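Local coordinates for protein putative peptidase (Parabacteroides merdae, PDB 4L8K) that is a putative hydrolase of peptidase family S41 and probably cleaves peptide bonds with a serine-type mechanism, at residues 23-26 / 27-30; 230-233 / 234-237. All coordinates share one frame; numbering follows the deposited sequence.

Interaction 1: 23-26 / 27-30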
ATOM      1  N   TYR A  23       7.472  13.776  12.313  1.00 29.57           N
ATOM      2  CA  TYR A  23       7.651  12.347  11.989  1.00 29.59           C
ATOM      3  C   TYR A  23       6.933  11.499  13.059  1.00 35.60           C
ATOM      4  O   TYR A  23       7.111  11.729  14.257  1.00 36.77           O
ATOM      5  CB  TYR A  23       9.139  11.978  11.845  1.00 30.52           C
ATOM      6  CG  TYR A  23       9.351  10.603  11.261  1.00 30.25           C
ATOM      7  CD1 TYR A  23       9.146  10.360   9.903  1.00 30.68           C
ATOM      8  CD2 TYR A  23       9.705   9.527  12.072  1.00 30.70           C
ATOM      9  CE1 TYR A  23       9.316   9.088   9.363  1.00 28.67           C
ATOM     10  CE2 TYR A  23       9.868   8.245  11.541  1.00 30.28           C
ATOM     11  CZ  TYR A  23       9.673   8.034  10.186  1.00 33.20           C
ATOM     12  OH  TYR A  23       9.823   6.782   9.652  1.00 37.66           O
ATOM     13  N   CYS A  24       6.068  10.577  12.616  1.00 33.42           N
ATOM     14  CA  CYS A  24       5.162   9.801  13.472  1.00 34.79           C
ATOM     15  C   CYS A  24       5.697   8.464  13.977  1.00 36.12           C
ATOM     16  O   CYS A  24       5.029   7.879  14.837  1.00 35.70           O
ATOM     17  CB  CYS A  24       3.840   9.569  12.742  1.00 35.14           C
ATOM     18  SG  CYS A  24       3.012  11.073  12.187  1.00 39.67           S
ATOM     19  N   PHE A  25       6.836   7.948  13.451  1.00 28.98           N
ATOM     20  CA  PHE A  25       7.197   6.579  13.788  1.00 27.08           C
ATOM     21  C   PHE A  25       8.539   6.381  14.473  1.00 32.18           C
ATOM     22  O   PHE A  25       9.069   5.269  14.423  1.00 31.94           O
ATOM     23  CB  PHE A  25       7.109   5.727  12.501  1.00 27.19           C
ATOM     24  CG  PHE A  25       5.750   5.863  11.843  1.00 26.99           C
ATOM     25  CD1 PHE A  25       4.615   5.277  12.415  1.00 28.77           C
ATOM     26  CD2 PHE A  25       5.583   6.666  10.719  1.00 26.85           C
ATOM     27  CE1 PHE A  25       3.349   5.435  11.827  1.00 28.76           C
ATOM     28  CE2 PHE A  25       4.314   6.861  10.161  1.00 27.98           C
ATOM     29  CZ  PHE A  25       3.207   6.233  10.709  1.00 26.31           C
ATOM     30  N   PHE A  26       9.017   7.380  15.230  1.00 31.12           N
ATOM     31  CA  PHE A  26      10.288   7.290  15.967  1.00 32.65           C
ATOM     32  C   PHE A  26      10.341   6.113  16.970  1.00 40.40           C
ATOM     33  O   PHE A  26      11.396   5.498  17.111  1.00 40.02           O
ATOM     34  CB  PHE A  26      10.599   8.606  16.704  1.00 34.19           C
ATOM     35  CG  PHE A  26      11.125   9.700  15.811  1.00 33.90           C
ATOM     36  CD1 PHE A  26      12.252   9.496  15.023  1.00 35.69           C
ATOM     37  CD2 PHE A  26      10.522  10.952  15.790  1.00 35.32           C
ATOM     38  CE1 PHE A  26      12.747  10.515  14.210  1.00 35.34           C
ATOM     39  CE2 PHE A  26      11.028  11.976  14.984  1.00 37.41           C
ATOM     40  CZ  PHE A  26      12.144  11.754  14.211  1.00 34.51           C
ATOM     41  N   ALA A  27       9.202   5.767  17.606  1.00 38.81           N
ATOM     42  CA  ALA A  27       9.083   4.666  18.572  1.00 39.90           C
ATOM     43  C   ALA A  27       9.382   3.287  17.958  1.00 45.14           C
ATOM     44  O   ALA A  27       9.708   2.365  18.704  1.00 47.59           O
ATOM     45  CB  ALA A  27       7.681   4.655  19.179  1.00 40.59           C
ATOM     46  N   PHE A  28       9.306   3.157  16.616  1.00 38.69           N
ATOM     47  CA  PHE A  28       9.529   1.906  15.895  1.00 37.28           C
ATOM     48  C   PHE A  28      10.882   1.866  15.195  1.00 39.80           C
ATOM     49  O   PHE A  28      11.110   0.967  14.394  1.00 39.06           O
ATOM     50  CB  PHE A  28       8.393   1.684  14.869  1.00 37.93           C
ATOM     51  CG  PHE A  28       7.017   1.820  15.488  1.00 39.08           C
ATOM     52  CD1 PHE A  28       6.390   3.057  15.565  1.00 41.98           C
ATOM     53  CD2 PHE A  28       6.368   0.718  16.030  1.00 41.19           C
ATOM     54  CE1 PHE A  28       5.152   3.197  16.185  1.00 43.56           C
ATOM     55  CE2 PHE A  28       5.124   0.856  16.648  1.00 44.92           C
ATOM     56  CZ  PHE A  28       4.523   2.094  16.718  1.00 43.61           C
ATOM     57  N   LYS A  29      11.792   2.794  15.528  1.00 37.08           N
ATOM     58  CA  LYS A  29      13.115   2.888  14.902  1.00 36.54           C
ATOM     59  C   LYS A  29      14.253   2.663  15.911  1.00 43.53           C
ATOM     60  O   LYS A  29      14.176   3.142  17.041  1.00 44.30           O
ATOM     61  CB  LYS A  29      13.293   4.258  14.204  1.00 37.63           C
ATOM     62  CG  LYS A  29      12.167   4.638  13.222  1.00 36.31           C
ATOM     63  CD  LYS A  29      11.942   3.574  12.130  1.00 35.60           C
ATOM     64  CE  LYS A  29      10.812   3.898  11.201  1.00 32.28           C
ATOM     65  NZ  LYS A  29      10.913   3.122   9.939  1.00 32.24           N
ATOM     66  N   ASP A  30      15.311   1.953  15.486  1.00 40.77           N
ATOM     67  CA  ASP A  30      16.478   1.643  16.303  1.00 42.85           C
ATOM     68  C   ASP A  30      17.329   2.874  16.625  1.00 48.13           C
ATOM     69  O   ASP A  30      18.126   2.804  17.556  1.00 50.36           O
ATOM     70  CB  ASP A  30      17.371   0.546  15.667  1.00 45.54           C
ATOM     71  CG  ASP A  30      17.588   0.581  14.162  1.00 59.39           C
ATOM     72  OD1 ASP A  30      18.116   1.604  13.658  1.00 64.17           O
ATOM     73  OD2 ASP A  30      17.354  -0.460  13.507  1.00 59.86           O
TER
HETATM   74  O   HOH W   1       8.611   4.095   9.054  1.00 26.14           O
HETATM   75  O   HOH W   2       6.828   7.193  17.383  1.00 53.33           O
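Phe28 N donates to Phe25 O at 3.1 Å, and Lys29 N donates to Phe26 O at 3.2 Å. These two i to i+3 backbone bonds wind residues 25 to 29 into a short turn with 3-10 character. Water 2 adds a third polar link: it takes the N-H of Ala27 at 2.8 Å from that N and donates to Cys24 O.

The second water-mediated link joins side chains. Water 1 accepts from Lys29 NZ, 2.7 Å away, and donates to Tyr23 OH. Both polar groups have further partners: Tyr23 OH bonds to Asp66 OD2 and Lys29 NZ to Val64 O.

Van der Waals contacts surround these bonds. The Lys29 chain bends at its second torsion (chi2 -56°), and CG passes 3.4 Å from Phe25 O. Farther along, CE reaches Tyr23 OH at 3.4 Å, near the ring plane at its edge, and the two side chains cross at about a right angle. The Phe28 ring turns its edge to Phe25 O, which lies in the ring plane, while Phe28 CD1 makes an apolar contact with Phe25 CB at 4.1 Å. Within 23-26, Tyr23 CD2 stands over the centre of the Phe26 ring, 3.7 Å above its plane. Cys24 CB covers one face of the Phe25 ring in the same way.

Phe280 meets the rings of both Phe25 and Phe28. This is an aromatic-rich 3-10 turn in the connection between helix 8-22 and helix 33-43, within the region related to the tricorn protease C1 domain.

Interaction 2: 230-233 / 234-237; sequences NVMR and LLPQ
This is a local contact where the chain runs from helix 224-232 into the connection to strand 238-242. Two backbone bonds shape this turn. Leu234 N donates to Val231 O at 3.1 Å. Leu235 N donates to Met232 O, also at 3.1 Å, and closes a type I beta turn from Met232 to Leu235.

The leucine side chains fold back on the last helical turn. Leu234 CG lies 3.4 Å from Asn230 O, and its CD2 comes within 4.0 Å of Arg233 CD. On Leu235, CD1 meets the selenium of Met232 (a selenomethionine) at 4.1 Å. The Met232 chain is bent at both its second and third torsions, which carries the selenium to that methyl.

Arg233 turns back along the helix. Its CG lies between the backbone N and the carbonyl carbon (chi1 51°), and a second bend at chi2 brings the guanidinium side-on to Asn230. NE and NH2 both donate to Asn230 OD1, at 3.1 and 2.9 Å, with OD1 only 2° out of the guanidinium plane. NE also makes a weak bond to Asn230 O. With an alanine here the guanidinium would be gone, and the Asn230 amide, losing both donors to OD1, would probably be freer to turn. Asp272 forms a long, weak ion pair with Arg233 NH2.

Water 3 lies near Arg233 O and Leu235 O. Leu234 and Leu235 both rest on Ile177 of strand 177-182. Met232 and Arg233 pack on strand 238-242, through Val238 and Val240.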
ATOM      1  N   ASN A 230      -6.161  -3.413   4.168  1.00 20.36           N
ATOM      2  CA  ASN A 230      -6.528  -3.393   5.570  1.00 21.18           C
ATOM      3  C   ASN A 230      -8.041  -3.636   5.775  1.00 25.93           C
ATOM      4  O   ASN A 230      -8.417  -4.361   6.694  1.00 25.61           O
ATOM      5  CB  ASN A 230      -6.130  -2.074   6.203  1.00 22.58           C
ATOM      6  CG  ASN A 230      -6.446  -1.966   7.685  1.00 41.04           C
ATOM      7  OD1 ASN A 230      -6.235  -2.881   8.476  1.00 31.22           O
ATOM      8  ND2 ASN A 230      -6.978  -0.844   8.087  1.00 41.73           N
ATOM      9  N   VAL A 231      -8.887  -3.024   4.938  1.00 21.74           N
ATOM     10  CA  VAL A 231     -10.336  -3.179   5.050  1.00 22.54           C
ATOM     11  C   VAL A 231     -10.747  -4.569   4.548  1.00 22.91           C
ATOM     12  O   VAL A 231     -11.545  -5.242   5.199  1.00 23.40           O
ATOM     13  CB  VAL A 231     -11.097  -2.040   4.299  1.00 28.15           C
ATOM     14  CG1 VAL A 231     -12.619  -2.231   4.380  1.00 29.03           C
ATOM     15  CG2 VAL A 231     -10.697  -0.667   4.835  1.00 28.25           C
HETATM   16  N   MSE A 232     -10.186  -5.001   3.408  1.00 16.99           N
HETATM   17  CA  MSE A 232     -10.546  -6.260   2.765  1.00 15.02           C
HETATM   18  C   MSE A 232     -10.260  -7.467   3.658  1.00 20.22           C
HETATM   19  O   MSE A 232     -11.123  -8.341   3.738  1.00 20.18           O
HETATM   20  CB  MSE A 232      -9.854  -6.404   1.397  1.00 14.76           C
HETATM   21  CG  MSE A 232     -10.353  -5.367   0.373  1.00 17.96           C
HETATM   22 SE   MSE A 232     -12.204  -5.622  -0.211  0.75 21.11          SE
HETATM   23  CE  MSE A 232     -11.927  -7.153  -1.271  1.00 15.65           C
ATOM     24  N   ARG A 233      -9.120  -7.479   4.396  1.00 16.12           N
ATOM     25  CA  ARG A 233      -8.769  -8.604   5.269  1.00 17.13           C
ATOM     26  C   ARG A 233      -9.671  -8.721   6.500  1.00 24.46           C
ATOM     27  O   ARG A 233      -9.541  -9.706   7.241  1.00 25.84           O
ATOM     28  CB  ARG A 233      -7.279  -8.586   5.689  1.00 21.57           C
ATOM     29  CG  ARG A 233      -6.747  -7.286   6.273  1.00 28.46           C
ATOM     30  CD  ARG A 233      -7.101  -7.081   7.720  1.00 30.45           C
ATOM     31  NE  ARG A 233      -6.324  -5.973   8.277  1.00 32.39           N
ATOM     32  CZ  ARG A 233      -5.174  -6.135   8.907  1.00 34.90           C
ATOM     33  NH1 ARG A 233      -4.675  -7.349   9.083  1.00 21.48           N
ATOM     34  NH2 ARG A 233      -4.517  -5.084   9.379  1.00 33.70           N
ATOM     35  N   LEU A 234     -10.581  -7.744   6.737  1.00 21.08           N
ATOM     36  CA  LEU A 234     -11.533  -7.825   7.855  1.00 20.87           C
ATOM     37  C   LEU A 234     -12.762  -8.617   7.466  1.00 25.59           C
ATOM     38  O   LEU A 234     -13.573  -8.942   8.322  1.00 28.60           O
ATOM     39  CB  LEU A 234     -12.001  -6.407   8.288  1.00 21.38           C
ATOM     40  CG  LEU A 234     -10.946  -5.367   8.694  1.00 24.79           C
ATOM     41  CD1 LEU A 234     -11.602  -4.023   8.907  1.00 24.43           C
ATOM     42  CD2 LEU A 234     -10.202  -5.798   9.951  1.00 25.05           C
ATOM     43  N   LEU A 235     -12.931  -8.901   6.173  1.00 21.50           N
ATOM     44  CA  LEU A 235     -14.129  -9.522   5.640  1.00 21.64           C
ATOM     45  C   LEU A 235     -14.033 -11.049   5.604  1.00 24.97           C
ATOM     46  O   LEU A 235     -12.990 -11.615   5.249  1.00 24.56           O
ATOM     47  CB  LEU A 235     -14.439  -8.922   4.267  1.00 21.87           C
ATOM     48  CG  LEU A 235     -14.500  -7.360   4.250  1.00 25.86           C
ATOM     49  CD1 LEU A 235     -14.723  -6.827   2.840  1.00 24.21           C
ATOM     50  CD2 LEU A 235     -15.580  -6.819   5.212  1.00 27.43           C
ATOM     51  N   PRO A 236     -15.130 -11.723   6.044  1.00 20.86           N
ATOM     52  CA  PRO A 236     -15.103 -13.198   6.166  1.00 20.10           C
ATOM     53  C   PRO A 236     -14.855 -13.965   4.854  1.00 23.98           C
ATOM     54  O   PRO A 236     -14.276 -15.054   4.906  1.00 23.83           O
ATOM     55  CB  PRO A 236     -16.498 -13.541   6.737  1.00 22.06           C
ATOM     56  CG  PRO A 236     -17.370 -12.345   6.437  1.00 25.63           C
ATOM     57  CD  PRO A 236     -16.413 -11.162   6.525  1.00 21.53           C
ATOM     58  N   GLN A 237     -15.285 -13.431   3.692  1.00 18.61           N
ATOM     59  CA  GLN A 237     -15.095 -14.131   2.420  1.00 18.59           C
ATOM     60  C   GLN A 237     -13.727 -13.837   1.798  1.00 22.48           C
ATOM     61  O   GLN A 237     -13.398 -14.443   0.775  1.00 22.82           O
ATOM     62  CB  GLN A 237     -16.221 -13.796   1.413  1.00 19.84           C
ATOM     63  CG  GLN A 237     -16.095 -12.424   0.725  1.00 25.85           C
ATOM     64  CD  GLN A 237     -16.692 -11.270   1.484  1.00 29.28           C
ATOM     65  OE1 GLN A 237     -16.669 -11.199   2.729  1.00 22.31           O
ATOM     66  NE2 GLN A 237     -17.229 -10.325   0.728  1.00 20.83           N
TER
HETATM   67  O   HOH W   3     -10.895 -12.292   6.757  1.00 28.11           O

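How the interactions relate
Interaction 1 comes first along the chain and ends long before interaction 2 begins. Their centres are 27 Å apart, and their nearest atoms about 13 Å, so they do not touch. They also lie in different family regions. Segments 23-30 belong to the N-terminal tricorn C1-like region, in the connection between helices 8-22 and 33-43. Segments 230-237 belong to the S41 peptidase region and lead from helix 224-232 into strand 238-242 of the seven-stranded mixed sheet. Both are turns that follow a helix, yet they share no helix, strand or sheet. Each is a local turn through which the chain leaves a helix, in its own part of the protein.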